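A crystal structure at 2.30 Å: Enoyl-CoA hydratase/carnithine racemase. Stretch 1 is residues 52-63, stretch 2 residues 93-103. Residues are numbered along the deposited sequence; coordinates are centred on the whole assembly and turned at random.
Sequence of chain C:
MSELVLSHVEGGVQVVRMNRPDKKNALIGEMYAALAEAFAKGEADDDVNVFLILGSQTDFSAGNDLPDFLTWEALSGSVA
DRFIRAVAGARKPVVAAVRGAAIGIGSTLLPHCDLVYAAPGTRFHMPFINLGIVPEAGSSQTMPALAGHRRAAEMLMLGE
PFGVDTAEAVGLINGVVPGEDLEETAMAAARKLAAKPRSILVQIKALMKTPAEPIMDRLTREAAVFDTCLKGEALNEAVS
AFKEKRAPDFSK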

ATOM      1  N   LEU C  52     -23.661  17.895  -5.834  1.00 27.05           N
ATOM      2  CA  LEU C  52     -23.477  16.489  -5.570  1.00 27.30           C
ATOM      3  C   LEU C  52     -24.071  15.661  -6.717  1.00 27.30           C
ATOM      4  O   LEU C  52     -25.256  15.691  -6.948  1.00 25.56           O
ATOM      5  CB  LEU C  52     -24.166  16.120  -4.281  1.00 27.36           C
ATOM      6  CG  LEU C  52     -24.281  14.627  -4.001  1.00 28.86           C
ATOM      7  CD1 LEU C  52     -22.901  14.025  -3.887  1.00 29.78           C
ATOM      8  CD2 LEU C  52     -25.009  14.386  -2.707  1.00 30.09           C
ATOM      9  N   ILE C  53     -23.224  14.920  -7.420  1.00 27.59           N
ATOM     10  CA  ILE C  53     -23.651  14.131  -8.554  1.00 29.97           C
ATOM     11  C   ILE C  53     -23.769  12.687  -8.202  1.00 27.67           C
ATOM     12  O   ILE C  53     -22.823  12.107  -7.709  1.00 27.38           O
ATOM     13  CB  ILE C  53     -22.623  14.157  -9.663  1.00 33.09           C
ATOM     14  CG1 ILE C  53     -22.286  15.573 -10.031  1.00 38.34           C
ATOM     15  CG2 ILE C  53     -23.135  13.472 -10.916  1.00 33.45           C
ATOM     16  CD1 ILE C  53     -21.006  15.588 -10.825  1.00 43.54           C
ATOM     17  N   LEU C  54     -24.918  12.119  -8.528  1.00 25.39           N
ATOM     18  CA  LEU C  54     -25.269  10.749  -8.163  1.00 26.01           C
ATOM     19  C   LEU C  54     -25.774   9.978  -9.368  1.00 25.58           C
ATOM     20  O   LEU C  54     -26.208  10.565 -10.357  1.00 24.10           O
ATOM     21  CB  LEU C  54     -26.427  10.745  -7.163  1.00 25.56           C
ATOM     22  CG  LEU C  54     -26.158  11.547  -5.898  1.00 26.47           C
ATOM     23  CD1 LEU C  54     -27.375  11.559  -4.972  1.00 28.59           C
ATOM     24  CD2 LEU C  54     -24.971  10.983  -5.165  1.00 25.11           C
ATOM     25  N   GLY C  55     -25.753   8.658  -9.256  1.00 24.68           N
ATOM     26  CA  GLY C  55     -26.378   7.815 -10.248  1.00 23.34           C
ATOM     27  C   GLY C  55     -27.579   7.080  -9.698  1.00 22.03           C
ATOM     28  O   GLY C  55     -28.303   7.566  -8.832  1.00 18.49           O
ATOM     29  N   SER C  56     -27.793   5.884 -10.234  1.00 24.68           N
ATOM     30  CA  SER C  56     -28.911   5.047  -9.827  1.00 26.23           C
ATOM     31  C   SER C  56     -28.508   4.358  -8.541  1.00 28.55           C
ATOM     32  O   SER C  56     -27.421   4.627  -7.983  1.00 33.43           O
ATOM     33  CB  SER C  56     -29.233   4.041 -10.909  1.00 26.77           C
ATOM     34  OG  SER C  56     -28.345   2.917 -10.875  1.00 24.39           O
ATOM     35  N   GLN C  57     -29.349   3.452  -8.077  1.00 28.52           N
ATOM     36  CA  GLN C  57     -29.013   2.677  -6.896  1.00 30.46           C
ATOM     37  C   GLN C  57     -28.040   1.586  -7.233  1.00 29.75           C
ATOM     38  O   GLN C  57     -27.517   0.954  -6.332  1.00 34.16           O
ATOM     39  CB  GLN C  57     -30.277   2.095  -6.233  1.00 32.66           C
ATOM     40  CG  GLN C  57     -31.178   3.131  -5.556  1.00 32.59           C
ATOM     41  CD  GLN C  57     -30.400   4.238  -4.820  1.00 35.67           C
ATOM     42  OE1 GLN C  57     -30.331   5.378  -5.278  1.00 37.87           O
ATOM     43  NE2 GLN C  57     -29.786   3.893  -3.704  1.00 36.57           N
ATOM     44  N   THR C  58     -27.773   1.341  -8.508  1.00 27.29           N
ATOM     45  CA  THR C  58     -26.802   0.297  -8.854  1.00 29.14           C
ATOM     46  C   THR C  58     -25.660   0.734  -9.753  1.00 27.01           C
ATOM     47  O   THR C  58     -24.728  -0.028  -9.912  1.00 26.34           O
ATOM     48  CB  THR C  58     -27.467  -0.876  -9.581  1.00 31.50           C
ATOM     49  OG1 THR C  58     -28.046  -0.379 -10.794  1.00 34.77           O
ATOM     50  CG2 THR C  58     -28.540  -1.498  -8.716  1.00 32.00           C
ATOM     51  N   ASP C  59     -25.738   1.906 -10.374  1.00 26.47           N
ATOM     52  CA  ASP C  59     -24.732   2.317 -11.328  1.00 26.43           C
ATOM     53  C   ASP C  59     -24.573   3.805 -11.389  1.00 25.12           C
ATOM     54  O   ASP C  59     -25.475   4.542 -11.104  1.00 26.08           O
ATOM     55  CB  ASP C  59     -25.096   1.858 -12.725  1.00 29.19           C
ATOM     56  CG  ASP C  59     -25.102   0.349 -12.869  1.00 31.89           C
ATOM     57  OD1 ASP C  59     -23.998  -0.258 -13.029  1.00 33.60           O
ATOM     58  OD2 ASP C  59     -26.220  -0.240 -12.846  1.00 32.28           O
ATOM     59  N   PHE C  60     -23.380   4.242 -11.731  1.00 24.12           N
ATOM     60  CA  PHE C  60     -23.128   5.639 -11.898  1.00 25.18           C
ATOM     61  C   PHE C  60     -23.442   5.993 -13.352  1.00 28.32           C
ATOM     62  O   PHE C  60     -24.365   6.744 -13.618  1.00 29.81           O
ATOM     63  CB  PHE C  60     -21.669   5.969 -11.525  1.00 23.36           C
ATOM     64  CG  PHE C  60     -21.342   7.439 -11.556  1.00 21.59           C
ATOM     65  CD1 PHE C  60     -21.942   8.300 -10.702  1.00 22.34           C
ATOM     66  CD2 PHE C  60     -20.409   7.946 -12.463  1.00 22.79           C
ATOM     67  CE1 PHE C  60     -21.644   9.652 -10.732  1.00 22.43           C
ATOM     68  CE2 PHE C  60     -20.098   9.293 -12.501  1.00 21.22           C
ATOM     69  CZ  PHE C  60     -20.730  10.149 -11.637  1.00 22.04           C
ATOM     70  N   SER C  61     -22.647   5.471 -14.284  1.00 29.65           N
ATOM     71  CA  SER C  61     -22.944   5.602 -15.693  1.00 28.94           C
ATOM     72  C   SER C  61     -22.146   4.652 -16.479  1.00 27.30           C
ATOM     73  O   SER C  61     -20.920   4.592 -16.363  1.00 31.02           O
ATOM     74  CB  SER C  61     -22.625   7.002 -16.199  1.00 30.01           C
ATOM     75  OG  SER C  61     -22.836   7.041 -17.581  1.00 29.67           O
ATOM     76  N   ALA C  62     -22.833   3.955 -17.362  1.00 26.93           N
ATOM     77  CA  ALA C  62     -22.184   3.090 -18.306  1.00 24.89           C
ATOM     78  C   ALA C  62     -21.619   3.828 -19.519  1.00 25.59           C
ATOM     79  O   ALA C  62     -21.270   3.208 -20.479  1.00 24.41           O
ATOM     80  CB  ALA C  62     -23.160   2.040 -18.764  1.00 26.33           C
ATOM     81  N   GLY C  63     -21.543   5.155 -19.485  1.00 30.80           N
ATOM     82  CA  GLY C  63     -20.941   5.912 -20.540  1.00 32.63           C
ATOM     83  C   GLY C  63     -21.966   6.180 -21.587  1.00 34.25           C
ATOM     84  O   GLY C  63     -23.150   6.097 -21.335  1.00 31.34           O
ATOM     85  N   PRO C  93     -17.713  23.750  -5.796  1.00 23.60           N
ATOM     86  CA  PRO C  93     -17.247  22.395  -5.601  1.00 23.87           C
ATOM     87  C   PRO C  93     -18.228  21.363  -6.064  1.00 22.43           C
ATOM     88  O   PRO C  93     -19.433  21.598  -6.042  1.00 20.90           O
ATOM     89  CB  PRO C  93     -17.104  22.260  -4.076  1.00 24.65           C
ATOM     90  CG  PRO C  93     -17.106  23.651  -3.544  1.00 25.68           C
ATOM     91  CD  PRO C  93     -17.890  24.474  -4.521  1.00 24.82           C
ATOM     92  N   VAL C  94     -17.684  20.209  -6.431  1.00 21.78           N
ATOM     93  CA  VAL C  94     -18.452  19.125  -7.015  1.00 22.89           C
ATOM     94  C   VAL C  94     -18.028  17.816  -6.349  1.00 23.03           C
ATOM     95  O   VAL C  94     -16.868  17.477  -6.321  1.00 21.29           O
ATOM     96  CB  VAL C  94     -18.160  19.031  -8.511  1.00 23.31           C
ATOM     97  CG1 VAL C  94     -18.926  17.894  -9.141  1.00 23.29           C
ATOM     98  CG2 VAL C  94     -18.477  20.348  -9.217  1.00 23.54           C
ATOM     99  N   VAL C  95     -18.991  17.127  -5.768  1.00 23.78           N
ATOM    100  CA  VAL C  95     -18.756  15.857  -5.111  1.00 22.65           C
ATOM    101  C   VAL C  95     -19.502  14.801  -5.887  1.00 21.53           C
ATOM    102  O   VAL C  95     -20.607  15.061  -6.336  1.00 22.86           O
ATOM    103  CB  VAL C  95     -19.349  15.894  -3.694  1.00 23.15           C
ATOM    104  CG1 VAL C  95     -19.182  14.535  -2.993  1.00 22.12           C
ATOM    105  CG2 VAL C  95     -18.697  17.003  -2.883  1.00 21.95           C
ATOM    106  N   ALA C  96     -18.902  13.648  -6.084  1.00 21.09           N
ATOM    107  CA  ALA C  96     -19.578  12.573  -6.782  1.00 22.17           C
ATOM    108  C   ALA C  96     -19.581  11.300  -5.974  1.00 21.68           C
ATOM    109  O   ALA C  96     -18.671  11.064  -5.216  1.00 20.02           O
ATOM    110  CB  ALA C  96     -18.892  12.315  -8.086  1.00 23.65           C
ATOM    111  N   ALA C  97     -20.626  10.502  -6.142  1.00 21.13           N
ATOM    112  CA  ALA C  97     -20.699   9.220  -5.505  1.00 21.83           C
ATOM    113  C   ALA C  97     -20.935   8.230  -6.592  1.00 22.96           C
ATOM    114  O   ALA C  97     -21.964   8.282  -7.254  1.00 25.11           O
ATOM    115  CB  ALA C  97     -21.854   9.197  -4.517  1.00 22.41           C
ATOM    116  N   VAL C  98     -19.991   7.313  -6.791  1.00 22.71           N
ATOM    117  CA  VAL C  98     -20.070   6.362  -7.863  1.00 21.47           C
ATOM    118  C   VAL C  98     -20.216   4.949  -7.382  1.00 20.94           C
ATOM    119  O   VAL C  98     -19.824   4.631  -6.280  1.00 22.43           O
ATOM    120  CB  VAL C  98     -18.840   6.462  -8.762  1.00 24.81           C
ATOM    121  CG1 VAL C  98     -18.624   7.898  -9.191  1.00 27.40           C
ATOM    122  CG2 VAL C  98     -17.580   6.048  -8.055  1.00 26.60           C
ATOM    123  N   ARG C  99     -20.738   4.093  -8.239  1.00 23.71           N
ATOM    124  CA  ARG C  99     -20.898   2.665  -7.960  1.00 26.31           C
ATOM    125  C   ARG C  99     -21.167   1.935  -9.227  1.00 26.87           C
ATOM    126  O   ARG C  99     -21.468   2.549 -10.232  1.00 28.96           O
ATOM    127  CB  ARG C  99     -22.071   2.422  -7.006  1.00 26.77           C
ATOM    128  CG  ARG C  99     -23.410   2.694  -7.662  1.00 26.99           C
ATOM    129  CD  ARG C  99     -24.452   3.148  -6.666  1.00 26.01           C
ATOM    130  NE  ARG C  99     -24.661   2.119  -5.679  1.00 27.07           N
ATOM    131  CZ  ARG C  99     -25.291   2.297  -4.533  1.00 29.34           C
ATOM    132  NH1 ARG C  99     -25.842   3.462  -4.202  1.00 31.43           N
ATOM    133  NH2 ARG C  99     -25.375   1.283  -3.701  1.00 32.12           N
ATOM    134  N   GLY C 100     -21.088   0.610  -9.178  1.00 26.61           N
ATOM    135  CA  GLY C 100     -21.305  -0.223 -10.357  1.00 24.75           C
ATOM    136  C   GLY C 100     -20.499   0.264 -11.546  1.00 24.56           C
ATOM    137  O   GLY C 100     -19.301   0.517 -11.434  1.00 23.43           O
ATOM    138  N   ALA C 101     -21.163   0.465 -12.668  1.00 23.59           N
ATOM    139  CA  ALA C 101     -20.478   0.937 -13.862  1.00 24.67           C
ATOM    140  C   ALA C 101     -20.076   2.414 -13.790  1.00 24.15           C
ATOM    141  O   ALA C 101     -20.884   3.265 -13.437  1.00 24.21           O
ATOM    142  CB  ALA C 101     -21.348   0.727 -15.059  1.00 25.22           C
ATOM    143  N   ALA C 102     -18.815   2.687 -14.082  1.00 23.52           N
ATOM    144  CA  ALA C 102     -18.309   4.034 -14.309  1.00 23.30           C
ATOM    145  C   ALA C 102     -17.470   3.995 -15.551  1.00 24.55           C
ATOM    146  O   ALA C 102     -16.260   3.852 -15.513  1.00 24.51           O
ATOM    147  CB  ALA C 102     -17.489   4.512 -13.137  1.00 23.48           C
ATOM    148  N   ILE C 103     -18.143   4.089 -16.691  1.00 29.17           N
ATOM    149  CA  ILE C 103     -17.524   3.782 -17.965  1.00 28.47           C
ATOM    150  C   ILE C 103     -17.517   4.989 -18.861  1.00 26.24           C
ATOM    151  O   ILE C 103     -18.438   5.783 -18.852  1.00 24.16           O
ATOM    152  CB  ILE C 103     -18.242   2.636 -18.656  1.00 30.81           C
ATOM    153  CG1 ILE C 103     -18.196   1.401 -17.764  1.00 31.70           C
ATOM    154  CG2 ILE C 103     -17.605   2.339 -20.018  1.00 31.51           C
ATOM    155  CD1 ILE C 103     -19.054   0.271 -18.290  1.00 30.93           C
TER
HETATM  156  O   HOH W   1     -26.215   5.862  -5.698  1.00 25.10           O

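What fills the apolar centre of the contact? Phe60, whose CA-to-CB bond points toward the second stretch, lays one ring face over Val98. The valine CG1 sits 3.5 Å from the centroid of the Phe60 ring and only 7° off its normal, so a methyl C-H can meet the pi cloud almost head-on. Further back along the strands, Leu54 CD2 reaches to 3.7 Å from Ala97 CB, and Ile53 CD1 comes within 3.5 Å of Val94 CG1. Leu52 and Val95 share one face of the sheet, with Leu52 CD1 3.9 Å from Val95 CG1; Ile53 and Ala96 occupy the other. At these points the small or branched side chains bring hydrocarbon surfaces together without needing polar partners.

How does the backbone hold these side chains in place? Strands 52-54 and 94-98 run parallel, 21° apart in direction, and Ile53 bonds through both its amide and its carbonyl. Ile53 N donates to Val95 O at 2.8 Å, and Ala97 N donates to Ile53 O at 3.1 Å. The two bonds thus straddle Ala96, the pattern expected of parallel strands. Leu52 CA adds a C-H contact to Val95 O at 3.3 Å.

How does the pairing resume after the loops? The register shifts by two residues, and a separate single bridge joins Ser61 to Ala102. Here Ser61 N donates to Ala101 O at 2.9 Å, while Ile103 N donates to Ser61 O at 2.8 Å, so one residue again bonds on both its amide and carbonyl. Phe60 N also donates to Ala101 O, at 3.2 Å, and makes a weak bond to Arg99 O at 3.0 Å. Beside this bridge, Ala62 CB lies 4.3 Å from Ala101 CB.

What organises the polar edge? Asp59 accepts a nearly straight hydrogen bond on OD1 from Ala101 N, at 2.9 Å, pairing a carboxylate oxygen with a backbone amide next to the turn at Gly100. Glycine suits that turn: its phi is positive, and an ideal CB would lie 2.1 Å from Thr58 O and 2.6 Å from Asp59 OD1. Within the first loop, Ser56 OG accepts from Thr58 N at 2.9 Å and from Asp59 N at 2.8 Å, tying the loop back on itself. Arg99 extends along this loop, placing one guanidinium face against Gln57 O, and a water links the stretches by donating to Ser56 O and accepting from Arg99 NH1, each at 2.9 Å from the water oxygen.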